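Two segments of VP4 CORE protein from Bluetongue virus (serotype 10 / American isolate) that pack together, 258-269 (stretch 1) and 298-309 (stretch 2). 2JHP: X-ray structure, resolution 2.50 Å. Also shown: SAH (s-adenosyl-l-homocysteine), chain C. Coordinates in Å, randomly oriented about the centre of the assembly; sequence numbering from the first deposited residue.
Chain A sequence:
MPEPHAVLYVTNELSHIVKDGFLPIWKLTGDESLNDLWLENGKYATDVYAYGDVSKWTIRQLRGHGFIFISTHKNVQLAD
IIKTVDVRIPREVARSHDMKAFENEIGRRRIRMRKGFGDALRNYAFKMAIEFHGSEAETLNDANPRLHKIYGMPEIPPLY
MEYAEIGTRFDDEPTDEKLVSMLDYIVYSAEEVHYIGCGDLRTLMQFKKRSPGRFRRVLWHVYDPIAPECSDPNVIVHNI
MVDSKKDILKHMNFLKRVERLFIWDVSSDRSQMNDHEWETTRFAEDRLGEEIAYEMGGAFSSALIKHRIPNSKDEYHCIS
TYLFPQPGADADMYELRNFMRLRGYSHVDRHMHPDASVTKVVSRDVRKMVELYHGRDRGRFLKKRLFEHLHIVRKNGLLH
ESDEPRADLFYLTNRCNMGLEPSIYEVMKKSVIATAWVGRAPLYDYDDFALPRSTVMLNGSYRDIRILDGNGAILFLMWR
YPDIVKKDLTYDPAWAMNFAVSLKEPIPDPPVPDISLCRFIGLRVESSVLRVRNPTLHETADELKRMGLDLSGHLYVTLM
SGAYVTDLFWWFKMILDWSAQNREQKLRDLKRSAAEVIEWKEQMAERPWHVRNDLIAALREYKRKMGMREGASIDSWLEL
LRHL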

# COMPACT_ATOMS: atom_id res chain seq x y z
N VAL A 258 -28.59 9.17 0.99
CA VAL A 258 -27.85 8.13 0.28
C VAL A 258 -27.03 8.68 -0.89
O VAL A 258 -27.39 9.68 -1.50
CB VAL A 258 -28.78 6.98 -0.24
CG1 VAL A 258 -29.11 5.98 0.87
CG2 VAL A 258 -30.05 7.54 -0.89
N GLU A 259 -25.92 8.01 -1.19
CA GLU A 259 -25.23 8.27 -2.45
C GLU A 259 -25.82 7.31 -3.47
O GLU A 259 -25.76 6.09 -3.29
CB GLU A 259 -23.72 8.07 -2.33
CG GLU A 259 -23.03 8.33 -3.65
CD GLU A 259 -21.52 8.24 -3.60
OE1 GLU A 259 -20.93 8.25 -2.49
OE2 GLU A 259 -20.91 8.17 -4.69
N ARG A 260 -26.40 7.89 -4.51
CA ARG A 260 -26.98 7.13 -5.61
C ARG A 260 -26.14 7.31 -6.86
O ARG A 260 -25.63 8.40 -7.13
CB ARG A 260 -28.42 7.57 -5.88
CG ARG A 260 -29.38 7.38 -4.73
CD ARG A 260 -30.77 7.92 -5.09
NE ARG A 260 -31.60 8.17 -3.91
CZ ARG A 260 -31.83 9.37 -3.39
NH1 ARG A 260 -31.28 10.45 -3.93
NH2 ARG A 260 -32.60 9.49 -2.32
N LEU A 261 -26.00 6.23 -7.63
CA LEU A 261 -25.36 6.26 -8.95
C LEU A 261 -26.32 5.81 -10.04
O LEU A 261 -27.03 4.81 -9.88
CB LEU A 261 -24.10 5.39 -8.97
CG LEU A 261 -23.55 4.79 -10.26
CD1 LEU A 261 -22.97 5.85 -11.18
CD2 LEU A 261 -22.49 3.78 -9.86
N PHE A 262 -26.32 6.56 -11.14
CA PHE A 262 -27.21 6.33 -12.27
C PHE A 262 -26.42 5.68 -13.41
O PHE A 262 -25.45 6.25 -13.91
CB PHE A 262 -27.80 7.67 -12.71
CG PHE A 262 -28.80 7.59 -13.84
CD1 PHE A 262 -30.15 7.38 -13.58
CD2 PHE A 262 -28.39 7.78 -15.16
CE1 PHE A 262 -31.07 7.32 -14.62
CE2 PHE A 262 -29.31 7.73 -16.21
CZ PHE A 262 -30.66 7.50 -15.94
N ILE A 263 -26.84 4.47 -13.80
CA ILE A 263 -26.18 3.70 -14.87
C ILE A 263 -27.15 3.47 -16.04
O ILE A 263 -28.21 2.85 -15.86
CB ILE A 263 -25.63 2.35 -14.36
CG1 ILE A 263 -24.62 2.57 -13.23
CG2 ILE A 263 -24.98 1.57 -15.51
CD1 ILE A 263 -23.93 1.30 -12.74
N TRP A 264 -26.78 3.96 -17.23
CA TRP A 264 -27.62 3.91 -18.45
C TRP A 264 -26.93 3.15 -19.57
O TRP A 264 -25.88 3.58 -20.07
CB TRP A 264 -27.98 5.33 -18.91
CG TRP A 264 -28.84 5.44 -20.16
CD1 TRP A 264 -28.42 5.37 -21.47
CD2 TRP A 264 -30.26 5.69 -20.22
NE1 TRP A 264 -29.49 5.56 -22.33
CE2 TRP A 264 -30.63 5.76 -21.58
CE3 TRP A 264 -31.25 5.86 -19.24
CZ2 TRP A 264 -31.94 5.98 -21.99
CZ3 TRP A 264 -32.55 6.09 -19.65
CH2 TRP A 264 -32.89 6.14 -21.01
N ASP A 265 -27.53 2.01 -19.95
CA ASP A 265 -27.00 1.14 -21.00
C ASP A 265 -28.08 0.78 -22.02
O ASP A 265 -28.05 -0.29 -22.63
CB ASP A 265 -26.37 -0.14 -20.40
CG ASP A 265 -25.40 -0.83 -21.36
OD1 ASP A 265 -24.72 -0.13 -22.15
OD2 ASP A 265 -25.31 -2.07 -21.33
N VAL A 266 -29.01 1.70 -22.21
CA VAL A 266 -30.15 1.52 -23.11
C VAL A 266 -29.75 1.42 -24.60
O VAL A 266 -29.00 2.25 -25.11
CB VAL A 266 -31.20 2.63 -22.87
CG1 VAL A 266 -32.34 2.56 -23.87
CG2 VAL A 266 -31.74 2.54 -21.45
N SER A 267 -30.26 0.38 -25.26
CA SER A 267 -30.12 0.17 -26.71
C SER A 267 -31.27 -0.71 -27.22
O SER A 267 -31.85 -1.47 -26.45
CB SER A 267 -28.77 -0.48 -27.03
OG SER A 267 -28.76 -1.85 -26.70
N SER A 268 -31.59 -0.60 -28.51
CA SER A 268 -32.72 -1.32 -29.10
C SER A 268 -32.37 -2.08 -30.38
O SER A 268 -31.20 -2.17 -30.76
CB SER A 268 -33.89 -0.36 -29.35
OG SER A 268 -34.62 -0.11 -28.17
N ASP A 269 -33.39 -2.63 -31.04
CA ASP A 269 -33.26 -3.28 -32.35
C ASP A 269 -33.44 -2.26 -33.47
O ASP A 269 -33.74 -2.62 -34.62
CB ASP A 269 -34.28 -4.41 -32.50
CG ASP A 269 -33.72 -5.76 -32.13
OD1 ASP A 269 -33.13 -6.43 -33.01
OD2 ASP A 269 -33.88 -6.17 -30.95
N SAH C . -26.65 -4.08 -19.76
CA SAH C . -26.89 -5.28 -20.64
CB SAH C . -26.67 -4.96 -22.12
CG SAH C . -27.62 -3.91 -22.67
SD SAH C . -28.80 -4.63 -23.83
C SAH C . -26.02 -6.45 -20.19
O SAH C . -24.97 -6.26 -19.58
OXT SAH C . -26.36 -7.61 -20.42
C5' SAH C . -29.81 -3.14 -23.94
C4' SAH C . -31.13 -3.38 -23.23
O4' SAH C . -31.82 -2.17 -23.05
C3' SAH C . -32.07 -4.28 -24.01
O3' SAH C . -32.08 -5.53 -23.36
C2' SAH C . -33.43 -3.60 -23.94
O2' SAH C . -34.41 -4.46 -23.42
C1' SAH C . -33.19 -2.48 -22.95
N9 SAH C . -33.97 -1.24 -23.16
C8 SAH C . -34.31 -0.63 -24.34
N7 SAH C . -34.99 0.50 -24.04
C5 SAH C . -35.07 0.62 -22.69
C6 SAH C . -35.65 1.57 -21.86
N6 SAH C . -36.28 2.63 -22.37
N1 SAH C . -35.58 1.41 -20.49
C2 SAH C . -34.94 0.32 -19.95
N3 SAH C . -34.36 -0.62 -20.79
C4 SAH C . -34.43 -0.47 -22.13
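Stretch 2, residues 298-309: GAFSSALIKHRI

A ladder of main-chain hydrogen bonds fixes stretch 2 against stretch 1. F262 N donates to S302 O (3.0 Å) and L304 N donates to F262 O (2.8 Å); one step on, W264 N reaches L304 O (3.0 Å) and K306 N reaches W264 O (2.8 Å). Stretch 2 thus lies beside stretch 1 as a parallel β-strand: 302-308 runs along 260-264 with an angle of 6° between their N-to-C directions and a closest axial approach of 4.7 Å. The alternation is that of parallel strands, F262 and W264 each using both N and O, and it sets F262 beside A303 (CA to CA 4.5 Å) and I263 beside L304 (CA to CA 5.0 Å). Ahead of the strand, S301 N donates to R260 O (2.9 Å), while the R260 side chain extends to the loop before the strand and gives NH1 to A299 O at 2.8 Å. Water 2 accepts from R260 N (3.0 Å) and lies 3.1 Å from A299 O. Water 1 joins E259 OE2 (2.7 Å) to S302 OG (2.8 Å). At the other end D265 divides its carboxylate: OD1 makes a long salt bridge to K306 NZ (3.7 Å), and OD2 accepts from SAH N (2.9 Å).

Packing follows the alternation of the strands. F262, W264, A303 and I305 share one face of the sheet, where F262 CB meets A303 CB at 4.0 Å, F262 CE2 meets I305 CD1 at 3.7 Å and W264 CD1 meets I305 CG2 at 3.6 Å. The ring of F300 receives F262 CB over one face, 3.8 Å from its centroid, and the F262 ring turns its edge to it, planes at 80°. I263 and L304 point to the opposite face. Beyond the ladder, S267 CB lies 3.0 Å from R308 NH2. The contact buries 869 Å² in all.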

# COMPACT_ATOMS: atom_id res chain seq x y z
N GLY A 298 -28.74 16.23 -8.10
CA GLY A 298 -29.31 16.58 -6.80
C GLY A 298 -29.69 15.31 -6.06
O GLY A 298 -29.54 15.25 -4.84
N ALA A 299 -30.17 14.31 -6.80
CA ALA A 299 -30.47 12.99 -6.25
C ALA A 299 -29.34 11.98 -6.50
O ALA A 299 -29.25 10.95 -5.82
CB ALA A 299 -31.78 12.46 -6.83
N PHE A 300 -28.49 12.28 -7.47
CA PHE A 300 -27.42 11.37 -7.87
C PHE A 300 -26.05 12.00 -7.76
O PHE A 300 -25.82 13.09 -8.26
CB PHE A 300 -27.61 10.90 -9.31
CG PHE A 300 -28.64 9.83 -9.47
CD1 PHE A 300 -29.95 10.16 -9.78
CD2 PHE A 300 -28.29 8.49 -9.30
CE1 PHE A 300 -30.89 9.17 -9.92
CE2 PHE A 300 -29.22 7.48 -9.44
CZ PHE A 300 -30.52 7.81 -9.76
N SER A 301 -25.12 11.28 -7.13
CA SER A 301 -23.72 11.71 -7.07
C SER A 301 -23.02 11.68 -8.45
O SER A 301 -22.13 12.49 -8.73
CB SER A 301 -22.94 10.80 -6.14
OG SER A 301 -22.77 9.54 -6.76
N SER A 302 -23.41 10.72 -9.29
CA SER A 302 -22.71 10.45 -10.53
C SER A 302 -23.54 9.62 -11.49
O SER A 302 -24.46 8.92 -11.08
CB SER A 302 -21.38 9.74 -10.25
OG SER A 302 -21.53 8.74 -9.25
N ALA A 303 -23.20 9.70 -12.77
CA ALA A 303 -23.88 8.91 -13.79
C ALA A 303 -22.87 8.36 -14.77
O ALA A 303 -21.86 9.01 -15.08
CB ALA A 303 -24.92 9.75 -14.51
N LEU A 304 -23.13 7.15 -15.25
CA LEU A 304 -22.36 6.59 -16.36
C LEU A 304 -23.30 6.22 -17.51
O LEU A 304 -24.12 5.31 -17.39
CB LEU A 304 -21.54 5.38 -15.91
CG LEU A 304 -20.33 5.00 -16.76
CD1 LEU A 304 -19.24 6.08 -16.75
CD2 LEU A 304 -19.77 3.70 -16.27
N ILE A 305 -23.18 6.95 -18.62
CA ILE A 305 -24.07 6.77 -19.77
C ILE A 305 -23.39 6.09 -20.97
O ILE A 305 -22.23 6.37 -21.30
CB ILE A 305 -24.70 8.13 -20.23
CG1 ILE A 305 -25.09 9.02 -19.03
CG2 ILE A 305 -25.88 7.89 -21.19
CD1 ILE A 305 -26.25 8.53 -18.16
N LYS A 306 -24.13 5.19 -21.62
CA LYS A 306 -23.71 4.58 -22.88
C LYS A 306 -23.44 5.68 -23.91
O LYS A 306 -24.21 6.63 -24.03
CB LYS A 306 -24.82 3.66 -23.38
CG LYS A 306 -24.37 2.60 -24.36
CD LYS A 306 -25.58 2.02 -25.11
CE LYS A 306 -25.44 0.53 -25.35
NZ LYS A 306 -24.07 0.17 -25.78
N HIS A 307 -22.35 5.54 -24.66
CA HIS A 307 -21.96 6.58 -25.59
C HIS A 307 -21.45 6.04 -26.92
O HIS A 307 -20.24 5.92 -27.12
CB HIS A 307 -20.90 7.48 -24.96
CG HIS A 307 -20.73 8.79 -25.66
ND1 HIS A 307 -19.80 8.99 -26.66
CD2 HIS A 307 -21.36 9.98 -25.50
CE1 HIS A 307 -19.88 10.23 -27.09
NE2 HIS A 307 -20.82 10.86 -26.41
N ARG A 308 -22.36 5.73 -27.84
CA ARG A 308 -21.95 5.33 -29.19
C ARG A 308 -21.67 6.55 -30.05
O ARG A 308 -22.47 7.48 -30.09
CB ARG A 308 -22.94 4.35 -29.88
CG ARG A 308 -24.43 4.56 -29.58
CD ARG A 308 -24.93 3.75 -28.36
NE ARG A 308 -25.79 2.64 -28.74
CZ ARG A 308 -27.11 2.64 -28.65
NH1 ARG A 308 -27.76 3.71 -28.20
NH2 ARG A 308 -27.79 1.57 -29.04
N ILE A 309 -20.51 6.56 -30.70
CA ILE A 309 -20.13 7.62 -31.63
C ILE A 309 -20.84 7.44 -32.98
O ILE A 309 -20.74 6.38 -33.59
CB ILE A 309 -18.61 7.64 -31.90
CG1 ILE A 309 -17.85 7.27 -30.63
CG2 ILE A 309 -18.18 9.01 -32.46
CD1 ILE A 309 -16.52 6.58 -30.87
O HOH W 1 -20.89 6.99 -7.14
O HOH W 2 -26.51 10.88 -4.41